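Local structure of cyclic GMP-AMP synthase-like receptor (Tribolium castaneum, 7LT2) at residues Lys11-Leu16 against Lys368-Lys373; Val36-Thr41 against Gln143-Thr148; Leu49-Phe54 against Lys219-Ile224; Lys271-Ile276 against Arg310-Phe315. The protein senses double-stranded RNA in the cytoplasm and in response catalyses the synthesis of 2',3'-cGAMP from ATP and GTP, triggering innate immune defence. All coordinates share one frame; numbering follows the deposited sequence.

Contact 1 of 4, residues Lys11-Leu16 against Lys368-Lys373; sequences KRFISL and KEEYTK
Glu370 OE1 is gripped twice, by a salt bridge from Lys267 NZ and by the backbone N-H of Thr367, and this holds the carboxylate while the inner carbons of the same side chain lie along Phe13. Phe13 CD2 stands 4.1 Å from Glu370 CB, the ring and carboxylate planes being 76° apart and the two side chains running past each other in opposite senses. The outer part of the ring reaches further: Phe13 CE2 comes within 3.5 Å of Glu370 O, and Phe13 CZ lies 4.0 Å from Lys373 CB, with Lys373 C at the ring edge. With CG of Phe13 anti to its carbonyl carbon (chi1 -71°), the ring is carried toward this one turn of helix. Lys373 CB touches the outer rim of the ring, and the rest of its chain runs off from Phe13. The Arg12 guanidinium merely passes the same turn: it forms a salt bridge with Asp8 and hydrogen bonds with Tyr374 O and Glu378 O. The contact thus joins the N-terminal helix 5-13 to helix 368-375, near the chain's other end, while Lys267 belongs to helix 258-272, against which neighbouring Ile14 packs.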
# COMPACT_ATOMS: atom_id res chain seq x y z
N LYS A 11 17.37 5.29 13.06
CA LYS A 11 16.79 4.93 14.35
C LYS A 11 16.14 6.12 15.04
O LYS A 11 15.07 5.98 15.65
CB LYS A 11 17.88 4.33 15.25
CG LYS A 11 17.38 3.91 16.62
CD LYS A 11 18.52 3.36 17.46
CE LYS A 11 18.01 2.92 18.83
NZ LYS A 11 17.32 4.03 19.53
N ARG A 12 16.75 7.29 14.97
CA ARG A 12 16.28 8.40 15.78
C ARG A 12 15.28 9.31 15.08
O ARG A 12 14.54 10.03 15.76
CB ARG A 12 17.47 9.23 16.28
CG ARG A 12 18.28 8.54 17.37
CD ARG A 12 19.12 9.55 18.14
NE ARG A 12 20.30 9.96 17.38
CZ ARG A 12 20.81 11.18 17.41
NH1 ARG A 12 20.23 12.17 18.07
NH2 ARG A 12 21.95 11.42 16.77
N PHE A 13 15.24 9.31 13.74
CA PHE A 13 14.40 10.27 13.04
C PHE A 13 13.57 9.69 11.91
O PHE A 13 12.81 10.44 11.29
CB PHE A 13 15.27 11.42 12.51
CG PHE A 13 15.79 12.31 13.59
CD1 PHE A 13 16.95 11.99 14.28
CD2 PHE A 13 15.08 13.45 13.97
CE1 PHE A 13 17.40 12.79 15.30
CE2 PHE A 13 15.54 14.25 14.99
CZ PHE A 13 16.69 13.92 15.66
N ILE A 14 13.66 8.40 11.63
CA ILE A 14 12.99 7.86 10.46
C ILE A 14 12.05 6.72 10.83
O ILE A 14 10.85 6.77 10.55
CB ILE A 14 14.00 7.41 9.39
CG1 ILE A 14 14.80 8.62 8.89
CG2 ILE A 14 13.28 6.75 8.22
CD1 ILE A 14 15.68 8.31 7.70
N SER A 15 12.58 5.68 11.48
CA SER A 15 11.86 4.42 11.64
C SER A 15 11.21 4.32 13.02
O SER A 15 11.88 4.49 14.04
CB SER A 15 12.78 3.22 11.43
OG SER A 15 13.17 3.11 10.07
N LEU A 16 9.91 4.01 13.03
CA LEU A 16 9.26 3.64 14.28
C LEU A 16 9.92 2.39 14.85
O LEU A 16 10.21 1.45 14.10
CB LEU A 16 7.76 3.39 14.04
CG LEU A 16 6.89 3.22 15.29
CD1 LEU A 16 6.69 4.55 16.00
CD2 LEU A 16 5.55 2.58 14.96
N LYS A 368 15.87 21.82 9.45
CA LYS A 368 16.73 22.52 10.40
C LYS A 368 16.29 22.24 11.83
O LYS A 368 17.12 22.08 12.73
CB LYS A 368 16.73 24.01 10.11
CG LYS A 368 17.07 24.30 8.65
CD LYS A 368 17.67 25.67 8.45
CE LYS A 368 18.20 25.78 7.03
NZ LYS A 368 18.90 27.06 6.83
N GLU A 369 14.97 22.12 12.05
CA GLU A 369 14.46 21.81 13.38
C GLU A 369 14.82 20.40 13.81
O GLU A 369 15.19 20.17 14.97
CB GLU A 369 12.95 22.02 13.42
CG GLU A 369 12.51 23.48 13.27
CD GLU A 369 12.69 24.02 11.85
OE1 GLU A 369 12.67 23.21 10.90
OE2 GLU A 369 12.84 25.25 11.70
N GLU A 370 14.72 19.43 12.89
CA GLU A 370 15.18 18.07 13.19
C GLU A 370 16.68 18.04 13.43
O GLU A 370 17.16 17.31 14.30
CB GLU A 370 14.80 17.12 12.06
CG GLU A 370 13.34 16.70 12.01
CD GLU A 370 13.00 16.00 10.71
OE1 GLU A 370 13.70 16.25 9.71
OE2 GLU A 370 12.03 15.20 10.69
N TYR A 371 17.44 18.81 12.65
CA TYR A 371 18.89 18.77 12.78
C TYR A 371 19.35 19.27 14.14
O TYR A 371 20.34 18.77 14.68
CB TYR A 371 19.54 19.60 11.67
CG TYR A 371 21.03 19.41 11.57
CD1 TYR A 371 21.57 18.38 10.82
CD2 TYR A 371 21.91 20.27 12.23
CE1 TYR A 371 22.94 18.20 10.73
CE2 TYR A 371 23.27 20.09 12.15
CZ TYR A 371 23.78 19.06 11.39
OH TYR A 371 25.15 18.88 11.30
N THR A 372 18.65 20.25 14.71
CA THR A 372 18.99 20.72 16.05
C THR A 372 18.79 19.62 17.08
O THR A 372 19.65 19.39 17.93
CB THR A 372 18.15 21.95 16.39
OG1 THR A 372 18.51 23.03 15.52
CG2 THR A 372 18.39 22.37 17.84
N LYS A 373 17.65 18.92 17.02
CA LYS A 373 17.42 17.80 17.93
C LYS A 373 18.42 16.68 17.69
O LYS A 373 18.84 16.00 18.64
CB LYS A 373 15.99 17.28 17.78
CG LYS A 373 14.93 18.35 17.95
CD LYS A 373 13.53 17.76 17.98
CE LYS A 373 12.49 18.85 18.18
NZ LYS A 373 11.12 18.28 18.34

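Contact 2 of 4, residues Val36-Thr41 against Gln143-Thr148; sequences VEQMKT and QKTLNT
Thr145 and Gln38, which bury the most surface here, pack the last turns of helix 18-42 against the end of helix 131-147, which belongs to the nucleotidyltransferase domain, a helix-helix packing close enough to bring the CA atoms of Met39 and Thr145 to 5.6 Å. Thr145 divides its two branches between neighbouring residues. Its methyl, CG2, is 3.7 Å from Gln38 CG, and its hydroxyl, OG1, is 3.5 Å from Met39 CG, the methionine chain crossing the threonine at about a right angle. That hydroxyl finds its hydrogen bond within its own helix, at Leu141 O. Gln38 starts with CG anti to the backbone N (chi1 -172°) and then bends at chi2, so the stem covers the Thr145 methyl and the amide swings on to Thr148. There Gln38 NE2 donates to Thr148 OG1 at 2.8 Å, nearly straight at 171° and in the plane of the amide. The packing lies away from the nucleotide and metal sites. Thr148 OG1 is itself turned back on its helix: it donates over 2.8 Å to Thr145 O, in the carbonyl plane and on a lone pair.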
# COMPACT_ATOMS: atom_id res chain seq x y z
N VAL A 36 -14.71 -6.93 10.54
CA VAL A 36 -15.01 -7.74 9.37
C VAL A 36 -15.94 -8.89 9.74
O VAL A 36 -16.82 -9.27 8.95
CB VAL A 36 -13.70 -8.24 8.71
CG1 VAL A 36 -13.97 -9.35 7.69
CG2 VAL A 36 -12.99 -7.07 8.04
N GLU A 37 -15.78 -9.45 10.94
CA GLU A 37 -16.71 -10.49 11.39
C GLU A 37 -18.12 -9.94 11.50
O GLU A 37 -19.09 -10.63 11.16
CB GLU A 37 -16.26 -11.07 12.73
CG GLU A 37 -15.14 -12.09 12.62
CD GLU A 37 -15.54 -13.32 11.81
OE1 GLU A 37 -16.62 -13.88 12.08
OE2 GLU A 37 -14.78 -13.71 10.90
N GLN A 38 -18.26 -8.69 11.96
CA GLN A 38 -19.58 -8.07 12.01
C GLN A 38 -20.12 -7.81 10.61
O GLN A 38 -21.32 -7.96 10.37
CB GLN A 38 -19.53 -6.78 12.82
CG GLN A 38 -20.90 -6.16 13.10
CD GLN A 38 -21.70 -6.92 14.14
OE1 GLN A 38 -21.28 -7.97 14.64
NE2 GLN A 38 -22.88 -6.40 14.47
N MET A 39 -19.24 -7.44 9.67
CA MET A 39 -19.65 -7.28 8.28
C MET A 39 -20.28 -8.56 7.73
O MET A 39 -21.29 -8.51 7.01
CB MET A 39 -18.47 -6.87 7.41
CG MET A 39 -17.97 -5.45 7.63
SD MET A 39 -16.44 -5.11 6.71
CE MET A 39 -17.01 -5.26 5.01
N LYS A 40 -19.70 -9.72 8.06
CA LYS A 40 -20.24 -10.99 7.60
C LYS A 40 -21.67 -11.21 8.10
O LYS A 40 -22.49 -11.79 7.39
CB LYS A 40 -19.34 -12.14 8.05
CG LYS A 40 -17.95 -12.15 7.44
CD LYS A 40 -17.13 -13.28 8.06
CE LYS A 40 -15.75 -13.39 7.45
NZ LYS A 40 -14.96 -14.47 8.13
N THR A 41 -21.97 -10.75 9.32
CA THR A 41 -23.32 -10.93 9.85
C THR A 41 -24.35 -10.08 9.11
O THR A 41 -25.55 -10.38 9.18
CB THR A 41 -23.39 -10.58 11.34
OG1 THR A 41 -23.32 -9.16 11.52
CG2 THR A 41 -22.25 -11.24 12.10
N GLN A 143 -21.44 1.07 6.08
CA GLN A 143 -22.43 1.87 6.80
C GLN A 143 -23.39 0.98 7.58
O GLN A 143 -23.68 1.23 8.75
CB GLN A 143 -23.20 2.77 5.83
CG GLN A 143 -22.38 3.87 5.17
CD GLN A 143 -22.17 5.07 6.08
OE1 GLN A 143 -22.53 5.05 7.25
NE2 GLN A 143 -21.58 6.13 5.53
N LYS A 144 -23.91 -0.06 6.92
CA LYS A 144 -24.82 -0.99 7.58
C LYS A 144 -24.17 -1.59 8.82
O LYS A 144 -24.82 -1.70 9.87
CB LYS A 144 -25.22 -2.09 6.59
CG LYS A 144 -26.33 -3.01 7.06
CD LYS A 144 -26.62 -4.06 6.00
CE LYS A 144 -27.76 -4.98 6.42
NZ LYS A 144 -28.13 -5.89 5.30
N THR A 145 -22.89 -1.96 8.72
CA THR A 145 -22.17 -2.56 9.83
C THR A 145 -21.94 -1.56 10.96
O THR A 145 -22.16 -1.88 12.13
CB THR A 145 -20.84 -3.13 9.32
OG1 THR A 145 -21.10 -4.11 8.31
CG2 THR A 145 -20.06 -3.78 10.46
N LEU A 146 -21.50 -0.35 10.62
CA LEU A 146 -21.27 0.68 11.63
C LEU A 146 -22.52 0.93 12.48
O LEU A 146 -22.42 1.17 13.68
CB LEU A 146 -20.81 1.98 10.96
CG LEU A 146 -19.40 1.99 10.36
CD1 LEU A 146 -19.26 3.16 9.40
CD2 LEU A 146 -18.35 2.08 11.45
N ASN A 147 -23.71 0.86 11.86
CA ASN A 147 -24.95 1.11 12.59
C ASN A 147 -25.24 0.06 13.65
O ASN A 147 -25.99 0.35 14.60
CB ASN A 147 -26.14 1.19 11.63
CG ASN A 147 -26.13 2.44 10.78
OD1 ASN A 147 -25.52 3.45 11.13
ND2 ASN A 147 -26.81 2.38 9.64
N THR A 148 -24.69 -1.15 13.52
CA THR A 148 -24.95 -2.21 14.48
C THR A 148 -23.99 -2.22 15.66
O THR A 148 -24.18 -3.01 16.58
CB THR A 148 -24.90 -3.58 13.79
OG1 THR A 148 -23.55 -3.88 13.41
CG2 THR A 148 -25.78 -3.59 12.55

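Contact 3 of 4, residues Leu49-Phe54 against Lys219-Ile224; sequences LFRRVF and KPEFFI
Arg51 and Arg52 both reach for Glu221 because a classic beta bulge on strand 50-56 of the nucleotidyltransferase sheet makes the two residues face Leu76 of strand 70-77 together, where a regular strand would turn successive side chains to opposite sides. Both arginine chains run extended from CG to NE and end on different oxygens of the one carboxylate, forming a salt-bridge network. Arg52 crosses Glu221 at a slant, its guanidinium plane 38° from that of the carboxylate. Its NH2 gives Glu221 OE1 a bond of 2.7 Å, within the guanidinium plane and on the anti side of the oxygen but tilted out of the carboxylate plane, while Arg52 NE adds a weak second bond to OE1 at 3.2 Å. Arg51 and Glu221 run toward each other, and the bond from Arg51 NH2 to Glu221 OE2, 2.9 Å, is weak, bent to 122° at the hydrogen. Arg52 NH1 also pairs with Glu246, an ATP-binding residue by similarity, so the network borders the probable nucleotide site. Phe223 touches Ser243, which by similarity probably binds GTP, and meets Phe54 beside the network. The side chains of Phe54 and Phe223 cross at about a right angle with ring planes 53° apart and centroids at 5.8 Å. The nearest carbons of this oblique aromatic pair are Phe54 CD2 and Phe223 CZ, at 3.9 Å.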
# COMPACT_ATOMS: atom_id res chain seq x y z
N LEU A 49 -18.36 -14.24 -0.57
CA LEU A 49 -17.27 -13.76 -1.41
C LEU A 49 -15.95 -13.65 -0.65
O LEU A 49 -14.88 -13.83 -1.24
CB LEU A 49 -17.62 -12.39 -1.99
CG LEU A 49 -18.58 -12.39 -3.17
CD1 LEU A 49 -19.15 -11.00 -3.36
CD2 LEU A 49 -17.83 -12.84 -4.41
N PHE A 50 -16.01 -13.34 0.64
CA PHE A 50 -14.80 -13.00 1.38
C PHE A 50 -13.84 -14.19 1.45
O PHE A 50 -14.24 -15.31 1.77
CB PHE A 50 -15.15 -12.54 2.79
CG PHE A 50 -13.95 -12.23 3.64
CD1 PHE A 50 -13.28 -11.03 3.48
CD2 PHE A 50 -13.50 -13.14 4.58
CE1 PHE A 50 -12.17 -10.74 4.26
CE2 PHE A 50 -12.39 -12.84 5.36
CZ PHE A 50 -11.72 -11.65 5.19
N ARG A 51 -12.58 -13.92 1.13
CA ARG A 51 -11.51 -14.90 1.27
C ARG A 51 -10.52 -14.54 2.37
O ARG A 51 -10.26 -15.36 3.26
CB ARG A 51 -10.77 -15.08 -0.06
CG ARG A 51 -9.65 -16.10 -0.02
CD ARG A 51 -9.13 -16.40 -1.42
NE ARG A 51 -8.02 -17.35 -1.40
CZ ARG A 51 -8.16 -18.66 -1.43
NH1 ARG A 51 -9.35 -19.23 -1.46
NH2 ARG A 51 -7.07 -19.43 -1.43
N ARG A 52 -9.96 -13.34 2.33
CA ARG A 52 -8.93 -12.92 3.27
C ARG A 52 -8.69 -11.43 3.08
O ARG A 52 -9.24 -10.81 2.17
CB ARG A 52 -7.64 -13.72 3.07
CG ARG A 52 -6.96 -13.46 1.73
CD ARG A 52 -5.79 -14.40 1.51
NE ARG A 52 -5.30 -14.38 0.14
CZ ARG A 52 -4.27 -13.65 -0.28
NH1 ARG A 52 -3.63 -12.83 0.53
NH2 ARG A 52 -3.88 -13.75 -1.54
N VAL A 53 -7.84 -10.87 3.94
CA VAL A 53 -7.43 -9.48 3.82
C VAL A 53 -5.93 -9.43 3.56
O VAL A 53 -5.18 -10.33 3.93
CB VAL A 53 -7.79 -8.63 5.06
CG1 VAL A 53 -9.29 -8.65 5.32
CG2 VAL A 53 -7.02 -9.11 6.31
N PHE A 54 -5.51 -8.35 2.89
CA PHE A 54 -4.10 -8.03 2.72
C PHE A 54 -3.89 -6.63 3.29
O PHE A 54 -4.67 -5.72 3.01
CB PHE A 54 -3.69 -8.07 1.24
CG PHE A 54 -2.27 -7.64 0.99
CD1 PHE A 54 -1.22 -8.53 1.18
CD2 PHE A 54 -1.99 -6.35 0.58
CE1 PHE A 54 0.09 -8.13 0.95
CE2 PHE A 54 -0.68 -5.95 0.36
CZ PHE A 54 0.36 -6.85 0.54
N LYS A 219 3.58 -17.55 -3.63
CA LYS A 219 2.68 -16.40 -3.71
C LYS A 219 1.88 -16.45 -5.01
O LYS A 219 2.02 -15.57 -5.87
CB LYS A 219 3.47 -15.09 -3.61
CG LYS A 219 4.18 -14.89 -2.28
CD LYS A 219 3.17 -14.81 -1.14
CE LYS A 219 3.84 -14.53 0.19
NZ LYS A 219 2.84 -14.43 1.28
N PRO A 220 1.02 -17.45 -5.17
CA PRO A 220 0.34 -17.64 -6.46
C PRO A 220 -0.72 -16.60 -6.77
O PRO A 220 -1.03 -16.41 -7.95
CB PRO A 220 -0.29 -19.03 -6.33
CG PRO A 220 -0.55 -19.17 -4.87
CD PRO A 220 0.62 -18.49 -4.19
N GLU A 221 -1.28 -15.94 -5.76
CA GLU A 221 -2.47 -15.12 -5.96
C GLU A 221 -2.10 -13.65 -6.13
O GLU A 221 -1.12 -13.15 -5.58
CB GLU A 221 -3.44 -15.28 -4.79
CG GLU A 221 -3.98 -16.69 -4.65
CD GLU A 221 -4.85 -16.88 -3.43
OE1 GLU A 221 -5.10 -15.90 -2.70
OE2 GLU A 221 -5.28 -18.03 -3.19
N PHE A 222 -2.93 -12.95 -6.90
CA PHE A 222 -2.84 -11.51 -7.05
C PHE A 222 -4.26 -10.97 -7.03
O PHE A 222 -5.23 -11.74 -7.09
CB PHE A 222 -2.14 -11.12 -8.36
CG PHE A 222 -2.92 -11.48 -9.58
CD1 PHE A 222 -2.96 -12.79 -10.03
CD2 PHE A 222 -3.64 -10.52 -10.27
CE1 PHE A 222 -3.69 -13.14 -11.15
CE2 PHE A 222 -4.37 -10.86 -11.39
CZ PHE A 222 -4.40 -12.17 -11.84
N PHE A 223 -4.41 -9.65 -6.93
CA PHE A 223 -5.77 -9.12 -6.90
C PHE A 223 -5.86 -7.83 -7.70
O PHE A 223 -4.85 -7.22 -8.07
CB PHE A 223 -6.29 -8.93 -5.46
CG PHE A 223 -5.40 -8.11 -4.55
CD1 PHE A 223 -4.37 -8.70 -3.83
CD2 PHE A 223 -5.66 -6.76 -4.35
CE1 PHE A 223 -3.58 -7.95 -2.96
CE2 PHE A 223 -4.89 -6.01 -3.48
CZ PHE A 223 -3.84 -6.60 -2.79
N ILE A 224 -7.10 -7.47 -8.02
CA ILE A 224 -7.39 -6.24 -8.74
C ILE A 224 -8.04 -5.26 -7.78
O ILE A 224 -8.77 -5.65 -6.85
CB ILE A 224 -8.27 -6.47 -9.99
CG1 ILE A 224 -9.65 -7.02 -9.61
CG2 ILE A 224 -7.54 -7.36 -10.99
CD1 ILE A 224 -10.61 -7.22 -10.82

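Contact 4 of 4, residues Lys271-Ile276 against Arg310-Phe315; sequences KTHPNI and REYNEF
Tyr312 OH and His273 NE2 lie 2.8 Å apart in a buried hydrogen bond in which either could be the donor. Each polar atom lies near the plane of the other ring: the hydroxyl sits at the edge of the imidazole, NE2 at the edge of the phenol, and the rings approach rim to rim with planes 31° apart and centroids separated by 5.9 Å. Ile276 packs against the same oxygen, its CG2 3.6 Å from Tyr312 OH, while its CG1 lies at the imidazole edge. Tyr312, with CG anti to the backbone N (chi1 169°), projects its ring from helix 301-318 and reaches segment 271-276 although the CA atoms of Ile276 and Tyr312 are 11.3 Å apart. In the next shell, the other imidazole nitrogen fixes the ring's rotation: His273 ND1 donates to Thr272 OG1 at 2.8 Å, and that hydroxyl is bonded in turn to Leu268 O one helical turn back. A type I beta turn from His273 to Ile276, closed by Ile276 N to His273 O at 3.3 Å, brings both residues to the tyrosine. All this lies within the HhH/H2TH-like domain, where the bond ties the exit of helix 258-272 to helix 301-318; Tyr312 packs on Ile281 of helix 278-291, an ATP-binding residue by similarity, and His273 on Ile343 of helix 337-354.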
# COMPACT_ATOMS: atom_id res chain seq x y z
N LYS A 271 11.89 16.08 1.95
CA LYS A 271 12.43 17.40 2.24
C LYS A 271 12.67 18.23 0.98
O LYS A 271 12.42 19.44 0.99
CB LYS A 271 13.72 17.28 3.04
CG LYS A 271 14.27 18.63 3.49
CD LYS A 271 15.51 18.48 4.33
CE LYS A 271 16.23 19.81 4.47
NZ LYS A 271 17.54 19.65 5.18
N THR A 272 13.13 17.61 -0.11
CA THR A 272 13.61 18.38 -1.25
C THR A 272 12.78 18.23 -2.53
O THR A 272 12.83 19.14 -3.36
CB THR A 272 15.07 18.02 -1.57
OG1 THR A 272 15.16 16.65 -1.98
CG2 THR A 272 15.95 18.23 -0.34
N HIS A 273 12.04 17.13 -2.73
CA HIS A 273 11.26 16.96 -3.96
C HIS A 273 10.00 16.13 -3.71
O HIS A 273 9.88 15.00 -4.20
CB HIS A 273 12.12 16.36 -5.08
CG HIS A 273 12.84 15.09 -4.72
ND1 HIS A 273 13.98 15.07 -3.94
CD2 HIS A 273 12.61 13.80 -5.08
CE1 HIS A 273 14.41 13.83 -3.82
NE2 HIS A 273 13.59 13.04 -4.50
N PRO A 274 9.01 16.69 -3.01
CA PRO A 274 7.75 15.96 -2.78
C PRO A 274 6.95 15.72 -4.05
O PRO A 274 5.93 15.02 -3.99
CB PRO A 274 6.98 16.87 -1.82
CG PRO A 274 7.96 17.91 -1.36
CD PRO A 274 8.97 18.05 -2.45
N ASN A 275 7.39 16.28 -5.19
CA ASN A 275 6.76 16.01 -6.48
C ASN A 275 6.80 14.54 -6.86
O ASN A 275 6.02 14.12 -7.73
CB ASN A 275 7.46 16.82 -7.56
CG ASN A 275 7.80 18.23 -7.11
OD1 ASN A 275 8.66 18.42 -6.25
ND2 ASN A 275 7.13 19.22 -7.70
N ILE A 276 7.69 13.75 -6.27
CA ILE A 276 7.89 12.35 -6.62
C ILE A 276 7.13 11.49 -5.62
O ILE A 276 7.35 11.59 -4.41
CB ILE A 276 9.38 11.98 -6.64
CG1 ILE A 276 10.15 12.84 -7.65
CG2 ILE A 276 9.56 10.48 -6.92
CD1 ILE A 276 9.75 12.62 -9.10
N ARG A 310 22.44 7.37 -6.48
CA ARG A 310 22.94 7.69 -7.82
C ARG A 310 22.05 7.10 -8.91
O ARG A 310 21.75 7.77 -9.90
CB ARG A 310 24.38 7.19 -7.97
CG ARG A 310 25.40 7.94 -7.13
CD ARG A 310 26.80 7.39 -7.37
NE ARG A 310 27.78 7.95 -6.44
CZ ARG A 310 28.42 9.09 -6.64
NH1 ARG A 310 28.23 9.83 -7.72
NH2 ARG A 310 29.30 9.51 -5.72
N GLU A 311 21.64 5.84 -8.74
CA GLU A 311 20.82 5.17 -9.75
C GLU A 311 19.41 5.76 -9.79
O GLU A 311 18.82 5.91 -10.86
CB GLU A 311 20.80 3.65 -9.50
CG GLU A 311 21.71 2.86 -10.44
CD GLU A 311 21.27 2.94 -11.88
OE1 GLU A 311 20.21 2.35 -12.20
OE2 GLU A 311 21.97 3.60 -12.68
N TYR A 312 18.86 6.12 -8.62
CA TYR A 312 17.60 6.84 -8.55
C TYR A 312 17.67 8.15 -9.33
O TYR A 312 16.74 8.49 -10.08
CB TYR A 312 17.25 7.09 -7.08
CG TYR A 312 16.12 8.04 -6.79
CD1 TYR A 312 14.83 7.78 -7.23
CD2 TYR A 312 16.33 9.18 -6.03
CE1 TYR A 312 13.79 8.64 -6.96
CE2 TYR A 312 15.29 10.05 -5.74
CZ TYR A 312 14.03 9.78 -6.20
OH TYR A 312 13.00 10.65 -5.91
N ASN A 313 18.77 8.89 -9.20
CA ASN A 313 18.94 10.11 -9.97
C ASN A 313 18.96 9.85 -11.47
O ASN A 313 18.45 10.66 -12.25
CB ASN A 313 20.21 10.84 -9.54
CG ASN A 313 20.21 12.30 -9.95
OD1 ASN A 313 19.15 12.89 -10.16
ND2 ASN A 313 21.39 12.88 -10.06
N GLU A 314 19.53 8.72 -11.90
CA GLU A 314 19.58 8.42 -13.33
C GLU A 314 18.19 8.16 -13.89
O GLU A 314 17.90 8.53 -15.04
CB GLU A 314 20.49 7.22 -13.59
CG GLU A 314 21.95 7.45 -13.22
CD GLU A 314 22.61 8.52 -14.07
OE1 GLU A 314 22.07 8.85 -15.15
OE2 GLU A 314 23.68 9.02 -13.66
N PHE A 315 17.32 7.50 -13.12
CA PHE A 315 15.92 7.34 -13.54
C PHE A 315 15.25 8.70 -13.71
O PHE A 315 14.56 8.94 -14.71
CB PHE A 315 15.15 6.50 -12.52
CG PHE A 315 15.34 5.02 -12.67
CD1 PHE A 315 14.56 4.29 -13.56
CD2 PHE A 315 16.27 4.34 -11.91
CE1 PHE A 315 14.72 2.92 -13.70
CE2 PHE A 315 16.44 2.97 -12.03
CZ PHE A 315 15.66 2.26 -12.93

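In the fold
The four contacts fall into two groups. Contacts 2 and 3 belong to the nucleotidyltransferase part, with centres about 21 Å apart; their segments alternate in sequence, and they touch where Lys40 CE packs on Phe50 CD2 at 3.7 Å. Contacts 1 and 4 lie in the helical part, with centres about 20 Å and nearest atoms about 5 Å apart; contact 4 includes the end of helix 258-272, on whose Lys267 Ile14 and Glu370 of contact 1 rest. Contacts 4 and 2 have centres about 43 Å apart, across the chain's centre. Contact 1, joining segments near both chain ends, encloses the others, and helix 18-42, following helix 5-13, leads from it to contact 2, spanning both parts.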